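Local coordinates for CRISPR-associated protein, Cse2 family (Thermobifida fusca, PDB 4H79) that probably binds nucleic acid as the small CasB (Cse2) subunit of the type I-E CRISPR surveillance complex Cascade, at residues A44-G49 with A91-A96; G18-Q23 with L63-R68; E27-Y32 with I97-R102. All blocks are in the same frame, centred on the assembly; numbering follows the deposited sequence.

Contact 1 of 3, residues A44-G49 with A91-A96; sequences ARLRRG and ALTLYA
With CG anti to its carbonyl carbon (chi1 -76°), Leu46 leans from helix 37-49 toward helix 80-99. Arg47 has the same first torsion, and the bend at chi3 (-57°) turns its chain at NE. Leu46 CB rests on the methyl of Ala96, with 3.7 Å between the two CB atoms, while its CD1 reaches Leu92 O; the Leu46 and Thr93 side chains cross obliquely, CD2 nearest OG1. The small methyl of Ala96 suits its place, letting the helices come close, and touches Arg47 CG as well. Beyond that methyl, Arg47 NH1 donates to Ala96 O at 3.0 Å. The oxygen lies near the guanidinium plane, but the donor stands above the carbonyl plane, and Ala44 CA lies over one guanidinium face, toward its rim. On the other flank a water donates to both Leu46 O and Thr93 OG1, at 2.7 Å from each; Thr93 OG1 is thus linked to Leu46 O through the water and bonded within its own helix to His89 O. The local axes approach to 8.3 Å and cross steeply, at -110°. Leu46 and Leu92 both also touch Ile64 of helix 61-64, and Leu92 continues onto Val21, Val25 and Ile28 of helix 16-33.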
ATOM      1  N   ALA A  44      13.151  -7.651  -4.122  1.00 16.47           N
ATOM      2  CA  ALA A  44      14.247  -7.626  -3.115  1.00 18.81           C
ATOM      3  C   ALA A  44      14.870  -6.246  -3.015  1.00 21.42           C
ATOM      4  O   ALA A  44      15.186  -5.731  -1.887  1.00 19.72           O
ATOM      5  CB  ALA A  44      15.357  -8.607  -3.509  1.00 18.67           C
ATOM      6  N   ARG A  45      15.115  -5.620  -4.169  1.00 21.40           N
ATOM      7  CA  ARG A  45      15.705  -4.226  -4.123  1.00 22.72           C
ATOM      8  C   ARG A  45      14.764  -3.199  -3.467  1.00 25.36           C
ATOM      9  O   ARG A  45      15.233  -2.297  -2.727  1.00 20.88           O
ATOM     10  CB  ARG A  45      16.070  -3.759  -5.543  1.00 19.65           C
ATOM     11  CG  ARG A  45      17.303  -4.533  -6.083  1.00 25.82           C
ATOM     12  CD  ARG A  45      17.552  -4.287  -7.575  1.00 35.50           C
ATOM     13  NE  ARG A  45      18.226  -3.003  -7.712  1.00 53.36           N
ATOM     14  CZ  ARG A  45      18.273  -2.285  -8.838  1.00 64.78           C
ATOM     15  NH1 ARG A  45      17.681  -2.726  -9.952  1.00 62.27           N
ATOM     16  NH2 ARG A  45      18.905  -1.115  -8.844  1.00 84.63           N
ATOM     17  N   LEU A  46      13.457  -3.326  -3.738  1.00 20.34           N
ATOM     18  CA  LEU A  46      12.458  -2.492  -3.062  1.00 22.11           C
ATOM     19  C   LEU A  46      12.504  -2.665  -1.525  1.00 25.05           C
ATOM     20  O   LEU A  46      12.510  -1.656  -0.778  1.00 24.07           O
ATOM     21  CB  LEU A  46      11.062  -2.807  -3.531  1.00 19.25           C
ATOM     22  CG  LEU A  46      10.740  -2.224  -4.951  1.00 24.74           C
ATOM     23  CD1 LEU A  46       9.522  -2.909  -5.517  1.00 21.37           C
ATOM     24  CD2 LEU A  46      10.605  -0.709  -4.934  1.00 28.52           C
ATOM     25  N   ARG A  47      12.560  -3.926  -1.043  1.00 19.68           N
ATOM     26  CA  ARG A  47      12.755  -4.101   0.384  1.00 21.15           C
ATOM     27  C   ARG A  47      14.044  -3.498   0.930  1.00 24.31           C
ATOM     28  O   ARG A  47      14.069  -2.928   2.013  1.00 24.05           O
ATOM     29  CB  ARG A  47      12.697  -5.614   0.741  1.00 19.57           C
ATOM     30  CG  ARG A  47      11.236  -6.168   0.558  1.00 17.85           C
ATOM     31  CD  ARG A  47      11.229  -7.665   1.104  1.00 18.71           C
ATOM     32  NE  ARG A  47      12.230  -8.556   0.423  1.00 21.86           N
ATOM     33  CZ  ARG A  47      11.966  -9.268  -0.693  1.00 18.18           C
ATOM     34  NH1 ARG A  47      10.765  -9.158  -1.272  1.00 16.68           N
ATOM     35  NH2 ARG A  47      12.879 -10.084  -1.198  1.00 16.86           N
ATOM     36  N   ARG A  48      15.147  -3.647   0.210  1.00 21.40           N
ATOM     37  CA  ARG A  48      16.434  -3.176   0.703  1.00 28.36           C
ATOM     38  C   ARG A  48      16.416  -1.642   0.706  1.00 26.97           C
ATOM     39  O   ARG A  48      17.105  -0.993   1.525  1.00 29.24           O
ATOM     40  CB  ARG A  48      17.577  -3.730  -0.191  1.00 30.37           C
ATOM     41  CG  ARG A  48      18.981  -3.262   0.195  1.00 27.75           C
ATOM     42  CD  ARG A  48      20.056  -4.270  -0.251  1.00 29.80           C
ATOM     43  NE  ARG A  48      20.144  -4.429  -1.716  1.00 22.96           N
ATOM     44  CZ  ARG A  48      20.745  -3.570  -2.519  1.00 28.08           C
ATOM     45  NH1 ARG A  48      20.797  -3.827  -3.826  1.00 29.36           N
ATOM     46  NH2 ARG A  48      21.303  -2.445  -2.009  1.00 31.53           N
ATOM     47  N   GLY A  49      15.655  -1.051  -0.224  1.00 29.46           N
ATOM     48  CA  GLY A  49      15.458   0.430  -0.280  1.00 32.20           C
ATOM     49  C   GLY A  49      14.539   1.050   0.765  1.00 39.70           C
ATOM     50  O   GLY A  49      14.519   2.291   0.906  1.00 47.93           O
ATOM     51  N   ALA A  91       3.752   2.448  -1.657  1.00 21.73           N
ATOM     52  CA  ALA A  91       2.882   1.296  -1.924  1.00 22.83           C
ATOM     53  C   ALA A  91       3.679   0.115  -2.466  1.00 19.90           C
ATOM     54  O   ALA A  91       3.442  -1.048  -2.040  1.00 22.34           O
ATOM     55  CB  ALA A  91       1.751   1.671  -2.882  1.00 20.85           C
ATOM     56  N   LEU A  92       4.539   0.363  -3.466  1.00 20.62           N
ATOM     57  CA  LEU A  92       5.362  -0.723  -4.065  1.00 22.70           C
ATOM     58  C   LEU A  92       6.287  -1.345  -3.054  1.00 20.68           C
ATOM     59  O   LEU A  92       6.467  -2.587  -3.060  1.00 19.25           O
ATOM     60  CB  LEU A  92       6.218  -0.192  -5.229  1.00 24.72           C
ATOM     61  CG  LEU A  92       5.616  -0.420  -6.629  1.00 31.06           C
ATOM     62  CD1 LEU A  92       5.546  -1.901  -7.012  1.00 28.66           C
ATOM     63  CD2 LEU A  92       4.266   0.127  -6.703  1.00 28.71           C
ATOM     64  N   THR A  93       6.877  -0.500  -2.189  1.00 22.59           N
ATOM     65  CA  THR A  93       7.835  -1.045  -1.126  1.00 21.73           C
ATOM     66  C   THR A  93       7.052  -1.895  -0.166  1.00 19.39           C
ATOM     67  O   THR A  93       7.490  -3.004   0.233  1.00 17.06           O
ATOM     68  CB  THR A  93       8.468   0.152  -0.367  1.00 22.83           C
ATOM     69  OG1 THR A  93       9.205   0.934  -1.343  1.00 23.78           O
ATOM     70  CG2 THR A  93       9.437  -0.343   0.725  1.00 24.82           C
ATOM     71  N   LEU A  94       5.866  -1.402   0.279  1.00 18.86           N
ATOM     72  CA  LEU A  94       5.020  -2.223   1.180  1.00 16.08           C
ATOM     73  C   LEU A  94       4.639  -3.550   0.503  1.00 17.95           C
ATOM     74  O   LEU A  94       4.678  -4.629   1.126  1.00 19.91           O
ATOM     75  CB  LEU A  94       3.722  -1.466   1.615  1.00 19.28           C
ATOM     76  CG  LEU A  94       3.980  -0.249   2.521  1.00 24.65           C
ATOM     77  CD1 LEU A  94       2.706   0.534   2.700  1.00 24.17           C
ATOM     78  CD2 LEU A  94       4.517  -0.737   3.911  1.00 20.99           C
ATOM     79  N   TYR A  95       4.210  -3.487  -0.749  1.00 19.84           N
ATOM     80  CA  TYR A  95       3.862  -4.742  -1.429  1.00 18.81           C
ATOM     81  C   TYR A  95       5.053  -5.742  -1.449  1.00 19.01           C
ATOM     82  O   TYR A  95       4.863  -6.982  -1.277  1.00 20.22           O
ATOM     83  CB  TYR A  95       3.381  -4.439  -2.914  1.00 19.11           C
ATOM     84  CG  TYR A  95       3.271  -5.765  -3.663  1.00 22.31           C
ATOM     85  CD1 TYR A  95       2.197  -6.655  -3.379  1.00 20.60           C
ATOM     86  CD2 TYR A  95       4.258  -6.152  -4.623  1.00 22.94           C
ATOM     87  CE1 TYR A  95       2.138  -7.922  -3.983  1.00 21.38           C
ATOM     88  CE2 TYR A  95       4.171  -7.378  -5.278  1.00 24.57           C
ATOM     89  CZ  TYR A  95       3.114  -8.251  -4.937  1.00 22.42           C
ATOM     90  OH  TYR A  95       3.006  -9.481  -5.564  1.00 22.41           O
ATOM     91  N   ALA A  96       6.269  -5.226  -1.737  1.00 16.58           N
ATOM     92  CA  ALA A  96       7.484  -6.085  -1.755  1.00 17.82           C
ATOM     93  C   ALA A  96       7.711  -6.785  -0.423  1.00 15.77           C
ATOM     94  O   ALA A  96       8.125  -7.941  -0.371  1.00 16.43           O
ATOM     95  CB  ALA A  96       8.712  -5.233  -2.122  1.00 14.82           C
TER
HETATM   96  O   HOH W   1      11.924   0.872  -1.501  1.00 30.23           O

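Contact 2 of 3, residues G18-Q23 with L63-R68; sequences GTFVDQ and LILDDR
A helix N-cap forms the heart of this contact: Asp66 precedes helix 67-71, and the ring of Phe20 from helix 16-33 comes up against the turn it organises. Asp66 OD2 accepts from Arg68 N at 2.9 Å through its anti lone pair, the capping bond. On the syn side the same oxygen takes Arg68 NE at 3.0 Å, while OD1 receives Arg68 NH2, which makes a side-on salt bridge through NE and NH2. The arginine chain bends at chi3 (-61°), which brings NE to Asp66 OD2. Aspartate suits the place, being short enough to reach the amide of Arg68 yet offering two oxygens to the guanidinium. Phe20 meets this pair with its rim: CE1 lies 3.6 Å from Asp66 OD2, the ring and carboxylate planes 76° apart, and CZ approaches Ile64 O to 3.2 Å, also near the ring plane. Ile64 O is buried here without a hydrogen-bond partner, and the weakly positive ring edge probably eases that cost. Leu65 CD2 packs on Phe20 CE2 at 3.6 Å, and Arg68 CB touches CD1. An alanine in place of Asp66 would probably leave Arg68 N without its capping acceptor and the guanidinium without its carboxylate mate, less firmly held beside Phe20. Arg68 NH1 packs on Gln23 CG and forms a salt bridge with Glu27, which also accepts from Gln23 NE2. Phe69 meets Phe20 edge-to-face, Leu65 and Ile64 continue onto helix 80-99, and Ile64 also reaches Leu46 of helix 37-49.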
ATOM      1  N   GLY A  18      -3.522   5.212  -8.358  1.00 29.89           N
ATOM      2  CA  GLY A  18      -3.878   3.809  -8.008  1.00 24.95           C
ATOM      3  C   GLY A  18      -3.995   2.947  -9.249  1.00 25.62           C
ATOM      4  O   GLY A  18      -3.633   1.783  -9.202  1.00 26.58           O
ATOM      5  N   THR A  19      -4.440   3.491 -10.380  1.00 25.34           N
ATOM      6  CA  THR A  19      -4.549   2.685 -11.611  1.00 28.60           C
ATOM      7  C   THR A  19      -3.187   2.197 -12.097  1.00 30.85           C
ATOM      8  O   THR A  19      -3.014   1.022 -12.486  1.00 30.02           O
ATOM      9  CB  THR A  19      -5.161   3.515 -12.743  1.00 30.54           C
ATOM     10  OG1 THR A  19      -6.483   3.852 -12.358  1.00 30.41           O
ATOM     11  CG2 THR A  19      -5.195   2.706 -14.102  1.00 29.46           C
ATOM     12  N   PHE A  20      -2.213   3.106 -12.059  1.00 27.22           N
ATOM     13  CA  PHE A  20      -0.830   2.729 -12.371  1.00 28.50           C
ATOM     14  C   PHE A  20      -0.295   1.699 -11.417  1.00 30.92           C
ATOM     15  O   PHE A  20       0.329   0.702 -11.865  1.00 25.47           O
ATOM     16  CB  PHE A  20       0.141   3.912 -12.392  1.00 31.07           C
ATOM     17  CG  PHE A  20       1.604   3.466 -12.602  1.00 30.68           C
ATOM     18  CD1 PHE A  20       2.086   3.103 -13.897  1.00 30.43           C
ATOM     19  CD2 PHE A  20       2.469   3.341 -11.501  1.00 31.98           C
ATOM     20  CE1 PHE A  20       3.417   2.679 -14.082  1.00 26.94           C
ATOM     21  CE2 PHE A  20       3.789   2.888 -11.668  1.00 31.72           C
ATOM     22  CZ  PHE A  20       4.264   2.550 -12.943  1.00 28.31           C
ATOM     23  N   VAL A  21      -0.471   1.953 -10.106  1.00 27.46           N
ATOM     24  CA  VAL A  21       0.143   1.069  -9.114  1.00 22.52           C
ATOM     25  C   VAL A  21      -0.476  -0.327  -9.211  1.00 27.21           C
ATOM     26  O   VAL A  21       0.218  -1.318  -9.117  1.00 22.76           O
ATOM     27  CB  VAL A  21      -0.041   1.638  -7.684  1.00 25.43           C
ATOM     28  CG1 VAL A  21       0.277   0.573  -6.605  1.00 21.90           C
ATOM     29  CG2 VAL A  21       0.816   2.885  -7.517  1.00 26.15           C
ATOM     30  N   ASP A  22      -1.789  -0.399  -9.406  1.00 24.69           N
ATOM     31  CA  ASP A  22      -2.450  -1.694  -9.579  1.00 25.75           C
ATOM     32  C   ASP A  22      -1.815  -2.486 -10.765  1.00 27.39           C
ATOM     33  O   ASP A  22      -1.569  -3.700 -10.653  1.00 28.60           O
ATOM     34  CB  ASP A  22      -3.947  -1.461  -9.886  1.00 25.74           C
ATOM     35  CG  ASP A  22      -4.635  -2.730 -10.313  1.00 29.83           C
ATOM     36  OD1 ASP A  22      -4.599  -3.780  -9.617  1.00 33.44           O
ATOM     37  OD2 ASP A  22      -5.199  -2.700 -11.397  1.00 32.63           O
ATOM     38  N   GLN A  23      -1.643  -1.816 -11.929  1.00 28.78           N
ATOM     39  CA  GLN A  23      -1.105  -2.451 -13.128  1.00 27.77           C
ATOM     40  C   GLN A  23       0.383  -2.849 -12.874  1.00 27.36           C
ATOM     41  O   GLN A  23       0.805  -3.959 -13.197  1.00 29.01           O
ATOM     42  CB  GLN A  23      -1.290  -1.470 -14.342  1.00 32.44           C
ATOM     43  CG  GLN A  23      -0.877  -2.012 -15.701  1.00 39.46           C
ATOM     44  CD  GLN A  23      -1.469  -3.397 -15.982  1.00 48.88           C
ATOM     45  OE1 GLN A  23      -2.684  -3.642 -15.806  1.00 45.84           O
ATOM     46  NE2 GLN A  23      -0.603  -4.321 -16.405  1.00 49.93           N
ATOM     47  N   LEU A  63      12.345   1.245 -11.748  1.00 59.57           N
ATOM     48  CA  LEU A  63      11.669  -0.019 -11.392  1.00 72.60           C
ATOM     49  C   LEU A  63      10.236   0.238 -10.968  1.00 72.89           C
ATOM     50  O   LEU A  63       9.328  -0.519 -11.297  1.00 82.15           O
ATOM     51  CB  LEU A  63      12.347  -0.732 -10.204  1.00 62.04           C
ATOM     52  CG  LEU A  63      13.805  -1.183 -10.179  1.00 79.49           C
ATOM     53  CD1 LEU A  63      14.221  -1.553  -8.756  1.00 64.11           C
ATOM     54  CD2 LEU A  63      13.962  -2.363 -11.127  1.00 84.12           C
ATOM     55  N   ILE A  64      10.049   1.291 -10.187  1.00 54.03           N
ATOM     56  CA  ILE A  64       8.744   1.595  -9.677  1.00 50.94           C
ATOM     57  C   ILE A  64       7.933   2.265 -10.789  1.00 56.39           C
ATOM     58  O   ILE A  64       6.855   1.763 -11.146  1.00 53.53           O
ATOM     59  CB  ILE A  64       8.854   2.503  -8.437  1.00 54.54           C
ATOM     60  CG1 ILE A  64       9.691   1.837  -7.362  1.00 50.29           C
ATOM     61  CG2 ILE A  64       7.485   2.830  -7.851  1.00 65.81           C
ATOM     62  CD1 ILE A  64      10.033   2.783  -6.239  1.00 44.67           C
ATOM     63  N   LEU A  65       8.473   3.360 -11.354  1.00 40.74           N
ATOM     64  CA  LEU A  65       7.691   4.351 -12.137  1.00 41.49           C
ATOM     65  C   LEU A  65       8.182   4.467 -13.578  1.00 42.52           C
ATOM     66  O   LEU A  65       9.325   4.770 -13.814  1.00 54.41           O
ATOM     67  CB  LEU A  65       7.755   5.742 -11.486  1.00 38.86           C
ATOM     68  CG  LEU A  65       7.165   5.945 -10.092  1.00 45.64           C
ATOM     69  CD1 LEU A  65       7.347   7.395  -9.682  1.00 49.26           C
ATOM     70  CD2 LEU A  65       5.688   5.606 -10.148  1.00 47.46           C
ATOM     71  N   ASP A  66       7.316   4.194 -14.533  1.00 32.22           N
ATOM     72  CA  ASP A  66       7.680   4.345 -15.959  1.00 35.21           C
ATOM     73  C   ASP A  66       6.721   5.335 -16.604  1.00 33.88           C
ATOM     74  O   ASP A  66       5.842   5.906 -15.926  1.00 29.60           O
ATOM     75  CB  ASP A  66       7.686   2.993 -16.703  1.00 33.87           C
ATOM     76  CG  ASP A  66       6.321   2.291 -16.659  1.00 38.85           C
ATOM     77  OD1 ASP A  66       6.250   1.184 -16.114  1.00 38.64           O
ATOM     78  OD2 ASP A  66       5.305   2.829 -17.133  1.00 35.55           O
ATOM     79  N   ASP A  67       6.857   5.499 -17.918  1.00 32.35           N
ATOM     80  CA  ASP A  67       6.160   6.620 -18.621  1.00 30.48           C
ATOM     81  C   ASP A  67       4.640   6.477 -18.503  1.00 31.02           C
ATOM     82  O   ASP A  67       3.916   7.481 -18.610  1.00 33.87           O
ATOM     83  CB  ASP A  67       6.601   6.698 -20.098  1.00 32.13           C
ATOM     84  CG  ASP A  67       6.622   5.330 -20.773  1.00 34.07           C
ATOM     85  OD1 ASP A  67       7.274   4.373 -20.280  1.00 40.78           O
ATOM     86  OD2 ASP A  67       5.976   5.214 -21.814  1.00 35.22           O
ATOM     87  N   ARG A  68       4.149   5.255 -18.247  1.00 27.73           N
ATOM     88  CA  ARG A  68       2.686   5.057 -18.141  1.00 32.26           C
ATOM     89  C   ARG A  68       2.122   5.840 -16.966  1.00 32.40           C
ATOM     90  O   ARG A  68       0.990   6.312 -17.030  1.00 41.83           O
ATOM     91  CB  ARG A  68       2.326   3.562 -18.013  1.00 35.27           C
ATOM     92  CG  ARG A  68       2.630   2.764 -19.300  1.00 44.43           C
ATOM     93  CD  ARG A  68       2.380   1.279 -19.063  1.00 39.79           C
ATOM     94  NE  ARG A  68       3.267   0.803 -17.992  1.00 41.02           N
ATOM     95  CZ  ARG A  68       3.177  -0.382 -17.382  1.00 37.65           C
ATOM     96  NH1 ARG A  68       2.232  -1.243 -17.722  1.00 36.18           N
ATOM     97  NH2 ARG A  68       4.036  -0.722 -16.426  1.00 36.80           N
TER

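Contact 3 of 3, residues E27-Y32 with I97-R102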
ATOM      1  N   GLU A  27       1.932  -6.783 -12.579  1.00 26.21           N
ATOM      2  CA  GLU A  27       3.039  -7.229 -13.420  1.00 25.27           C
ATOM      3  C   GLU A  27       4.104  -7.885 -12.588  1.00 28.67           C
ATOM      4  O   GLU A  27       4.547  -8.996 -12.917  1.00 24.25           O
ATOM      5  CB  GLU A  27       3.655  -6.065 -14.260  1.00 23.10           C
ATOM      6  CG  GLU A  27       2.726  -5.700 -15.416  1.00 33.99           C
ATOM      7  CD  GLU A  27       2.988  -4.277 -15.906  1.00 37.86           C
ATOM      8  OE1 GLU A  27       3.943  -3.639 -15.381  1.00 31.37           O
ATOM      9  OE2 GLU A  27       2.257  -3.799 -16.809  1.00 36.56           O
ATOM     10  N   ILE A  28       4.549  -7.207 -11.525  1.00 23.28           N
ATOM     11  CA  ILE A  28       5.614  -7.763 -10.695  1.00 22.79           C
ATOM     12  C   ILE A  28       5.116  -9.038 -10.001  1.00 23.01           C
ATOM     13  O   ILE A  28       5.842 -10.032  -9.883  1.00 20.73           O
ATOM     14  CB  ILE A  28       6.045  -6.745  -9.648  1.00 26.34           C
ATOM     15  CG1 ILE A  28       6.688  -5.509 -10.346  1.00 25.30           C
ATOM     16  CG2 ILE A  28       7.077  -7.370  -8.730  1.00 30.34           C
ATOM     17  CD1 ILE A  28       6.980  -4.338  -9.367  1.00 30.08           C
ATOM     18  N   GLN A  29       3.867  -8.995  -9.541  1.00 20.41           N
ATOM     19  CA  GLN A  29       3.289 -10.123  -8.823  1.00 22.21           C
ATOM     20  C   GLN A  29       3.227 -11.389  -9.727  1.00 21.51           C
ATOM     21  O   GLN A  29       3.568 -12.519  -9.279  1.00 26.26           O
ATOM     22  CB  GLN A  29       1.843  -9.773  -8.356  1.00 26.60           C
ATOM     23  CG  GLN A  29       1.140 -10.921  -7.618  1.00 27.19           C
ATOM     24  CD  GLN A  29      -0.058 -10.365  -6.828  1.00 28.32           C
ATOM     25  OE1 GLN A  29       0.006 -10.316  -5.623  1.00 23.74           O
ATOM     26  NE2 GLN A  29      -1.146  -9.940  -7.519  1.00 21.85           N
ATOM     27  N   GLU A  30       2.794 -11.219 -10.976  1.00 21.00           N
ATOM     28  CA  GLU A  30       2.720 -12.387 -11.898  1.00 25.35           C
ATOM     29  C   GLU A  30       4.145 -12.904 -12.189  1.00 28.72           C
ATOM     30  O   GLU A  30       4.402 -14.120 -12.224  1.00 29.92           O
ATOM     31  CB  GLU A  30       1.992 -11.908 -13.184  1.00 28.77           C
ATOM     32  CG  GLU A  30       1.958 -12.910 -14.293  1.00 43.84           C
ATOM     33  CD  GLU A  30       1.128 -14.138 -13.930  1.00 62.88           C
ATOM     34  OE1 GLU A  30       0.514 -14.193 -12.809  1.00 57.60           O
ATOM     35  OE2 GLU A  30       1.091 -15.034 -14.780  1.00 58.34           O
ATOM     36  N   GLY A  31       5.094 -11.980 -12.376  1.00 28.12           N
ATOM     37  CA  GLY A  31       6.525 -12.358 -12.583  1.00 27.87           C
ATOM     38  C   GLY A  31       7.036 -13.133 -11.329  1.00 25.84           C
ATOM     39  O   GLY A  31       7.713 -14.158 -11.467  1.00 28.70           O
ATOM     40  N   TYR A  32       6.674 -12.707 -10.115  1.00 21.71           N
ATOM     41  CA  TYR A  32       7.137 -13.406  -8.903  1.00 24.15           C
ATOM     42  C   TYR A  32       6.545 -14.790  -8.816  1.00 27.15           C
ATOM     43  O   TYR A  32       7.223 -15.730  -8.387  1.00 28.69           O
ATOM     44  CB  TYR A  32       6.742 -12.629  -7.617  1.00 22.13           C
ATOM     45  CG  TYR A  32       7.364 -13.144  -6.338  1.00 25.57           C
ATOM     46  CD1 TYR A  32       8.740 -13.067  -6.147  1.00 36.85           C
ATOM     47  CD2 TYR A  32       6.571 -13.663  -5.285  1.00 30.16           C
ATOM     48  CE1 TYR A  32       9.335 -13.509  -4.990  1.00 32.22           C
ATOM     49  CE2 TYR A  32       7.164 -14.090  -4.088  1.00 28.80           C
ATOM     50  CZ  TYR A  32       8.552 -14.010  -3.947  1.00 39.66           C
ATOM     51  OH  TYR A  32       9.231 -14.427  -2.806  1.00 38.43           O
ATOM     52  N   ILE A  97       7.466  -6.061   0.653  1.00 15.71           N
ATOM     53  CA  ILE A  97       7.573  -6.658   2.005  1.00 18.37           C
ATOM     54  C   ILE A  97       6.465  -7.682   2.208  1.00 16.77           C
ATOM     55  O   ILE A  97       6.715  -8.819   2.653  1.00 17.93           O
ATOM     56  CB  ILE A  97       7.407  -5.538   3.064  1.00 16.31           C
ATOM     57  CG1 ILE A  97       8.648  -4.625   3.053  1.00 20.48           C
ATOM     58  CG2 ILE A  97       7.248  -6.166   4.484  1.00 17.38           C
ATOM     59  CD1 ILE A  97       8.384  -3.313   3.749  1.00 21.06           C
ATOM     60  N   HIS A  98       5.237  -7.324   1.774  1.00 17.92           N
ATOM     61  CA  HIS A  98       4.046  -8.224   1.920  1.00 16.72           C
ATOM     62  C   HIS A  98       4.163  -9.516   1.177  1.00 16.62           C
ATOM     63  O   HIS A  98       3.860 -10.611   1.713  1.00 15.04           O
ATOM     64  CB  HIS A  98       2.804  -7.406   1.389  1.00 17.01           C
ATOM     65  CG  HIS A  98       1.506  -7.901   1.944  1.00 18.14           C
ATOM     66  ND1 HIS A  98       0.351  -7.208   1.804  1.00 18.84           N
ATOM     67  CD2 HIS A  98       1.188  -9.134   2.567  1.00 18.38           C
ATOM     68  CE1 HIS A  98      -0.672  -7.956   2.367  1.00 21.40           C
ATOM     69  NE2 HIS A  98      -0.147  -9.130   2.834  1.00 21.18           N
ATOM     70  N   GLN A  99       4.655  -9.459  -0.070  1.00 18.02           N
ATOM     71  CA  GLN A  99       4.736 -10.663  -0.952  1.00 17.52           C
ATOM     72  C   GLN A  99       5.895 -11.632  -0.637  1.00 16.66           C
ATOM     73  O   GLN A  99       5.829 -12.819  -0.954  1.00 21.95           O
ATOM     74  CB  GLN A  99       4.819 -10.224  -2.433  1.00 21.85           C
ATOM     75  CG  GLN A  99       4.587 -11.382  -3.421  1.00 23.06           C
ATOM     76  CD  GLN A  99       3.142 -11.928  -3.330  1.00 26.65           C
ATOM     77  OE1 GLN A  99       2.176 -11.206  -3.610  1.00 23.90           O
ATOM     78  NE2 GLN A  99       2.985 -13.183  -2.922  1.00 22.84           N
ATOM     79  N   GLN A 100       6.923 -11.167   0.078  1.00 17.73           N
ATOM     80  CA  GLN A 100       8.166 -11.927   0.178  1.00 18.71           C
ATOM     81  C   GLN A 100       7.915 -13.326   0.780  1.00 25.60           C
ATOM     82  O   GLN A 100       7.297 -13.465   1.864  1.00 24.83           O
ATOM     83  CB  GLN A 100       9.209 -11.176   1.043  1.00 18.63           C
ATOM     84  CG  GLN A 100      10.522 -11.991   1.197  1.00 21.13           C
ATOM     85  CD  GLN A 100      11.532 -11.284   2.085  1.00 23.43           C
ATOM     86  OE1 GLN A 100      11.158 -10.508   3.001  1.00 21.05           O
ATOM     87  NE2 GLN A 100      12.803 -11.577   1.889  1.00 21.20           N
ATOM     88  N   SER A 101       8.388 -14.347   0.042  1.00 24.76           N
ATOM     89  CA  SER A 101       8.277 -15.765   0.423  1.00 35.57           C
ATOM     90  C   SER A 101       6.826 -16.248   0.555  1.00 39.02           C
ATOM     91  O   SER A 101       6.557 -17.245   1.206  1.00 43.54           O
ATOM     92  CB  SER A 101       9.007 -16.052   1.754  1.00 38.14           C
ATOM     93  OG  SER A 101      10.346 -15.610   1.647  1.00 34.27           O
ATOM     94  N   ARG A 102       5.879 -15.506   0.009  1.00 32.95           N
ATOM     95  CA  ARG A 102       4.501 -15.984  -0.003  1.00 32.90           C
ATOM     96  C   ARG A 102       4.320 -16.527  -1.398  1.00 34.47           C
ATOM     97  O   ARG A 102       4.051 -15.807  -2.335  1.00 35.40           O
ATOM     98  CB  ARG A 102       3.521 -14.877   0.306  1.00 29.11           C
ATOM     99  CG  ARG A 102       3.535 -14.364   1.774  1.00 33.40           C
ATOM    100  CD  ARG A 102       2.215 -14.599   2.585  1.00 30.98           C
ATOM    101  NE  ARG A 102       2.181 -16.009   2.886  1.00 35.28           N
ATOM    102  CZ  ARG A 102       2.581 -16.578   4.035  1.00 37.34           C
ATOM    103  NH1 ARG A 102       2.585 -17.904   4.147  1.00 32.56           N
ATOM    104  NH2 ARG A 102       2.937 -15.843   5.090  1.00 27.36           N
TER
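Tyr32 and Gln99 slide past each other in opposite directions, the tyrosine reaching out from helix 16-33 and the glutamine from the end of helix 80-99. Ring and amide planes stand 49° apart, and the closest touch is Tyr32 CD2 on Gln99 CG at 3.6 Å. With CG anti to the backbone N (chi1 -170°), the tyrosine leaves its helix toward the turn beyond Gln99. There its OH accepts from Ser101 N at 3.0 Å, with the donor near the ring plane, while CE2 lies 4.0 Å from Arg102 O at the ring edge. Tyrosine suits the place because its hydroxyl oxygen receives this amide.

Gln99 to Arg102 form a type II beta turn, closed by the backbone bond from Arg102 N to Gln99 O. The side chain of Gln99 bends at chi2, and its NE2 donates to Arg102 O at 2.9 Å, in the carbonyl plane and on a lone pair. Ser101, the third residue of the turn, has the positive phi that a type II turn requires.

Gln29 comes to Gln99 at about a right angle, with amide planes 78° apart. Their OE1 atoms stand 3.1 Å from each other, two acceptors that do not bond. Each has a donor elsewhere: His108 N for Gln29 and Met107 N for Gln99, whose NE2 also serves Asp105 O. Arg103 adds a cation-pi contact to Tyr32.

The chemistry is thus mainly that of neutral amides and a phenol satisfying backbone groups. Long polar side chains suit the place, since the chain here leaves the helix and its amides and carbonyls need partners; the two glutamine oxygens can lie close probably because separate backbone amides, with weak bonds to Tyr95 OH, offset their repulsion.

Overall arrangement
Helix 16-33 supplies 18-23 to contact 2 and 27-32 to contact 3, helix 80-99 serves contacts 1 and 3, helix 37-49 enters through contact 1, and helices 61-64 and 67-71 complete contact 2. The centres of contacts 1 and 3 lie about 10 Å apart, those of 1 and 2 about 14 Å, and those of 2 and 3 about 15 Å. Along the chain contact 1 is nested inside the loop closed by contact 3, whereas contact 2 crosses both. Leu46 CD2 on Ile64 CG1 (3.6 Å) joins contacts 1 and 2, and the Arg68-Glu27 salt bridge joins 2 and 3. Regions distant in sequence are thereby tied into one continuous region of helical packing.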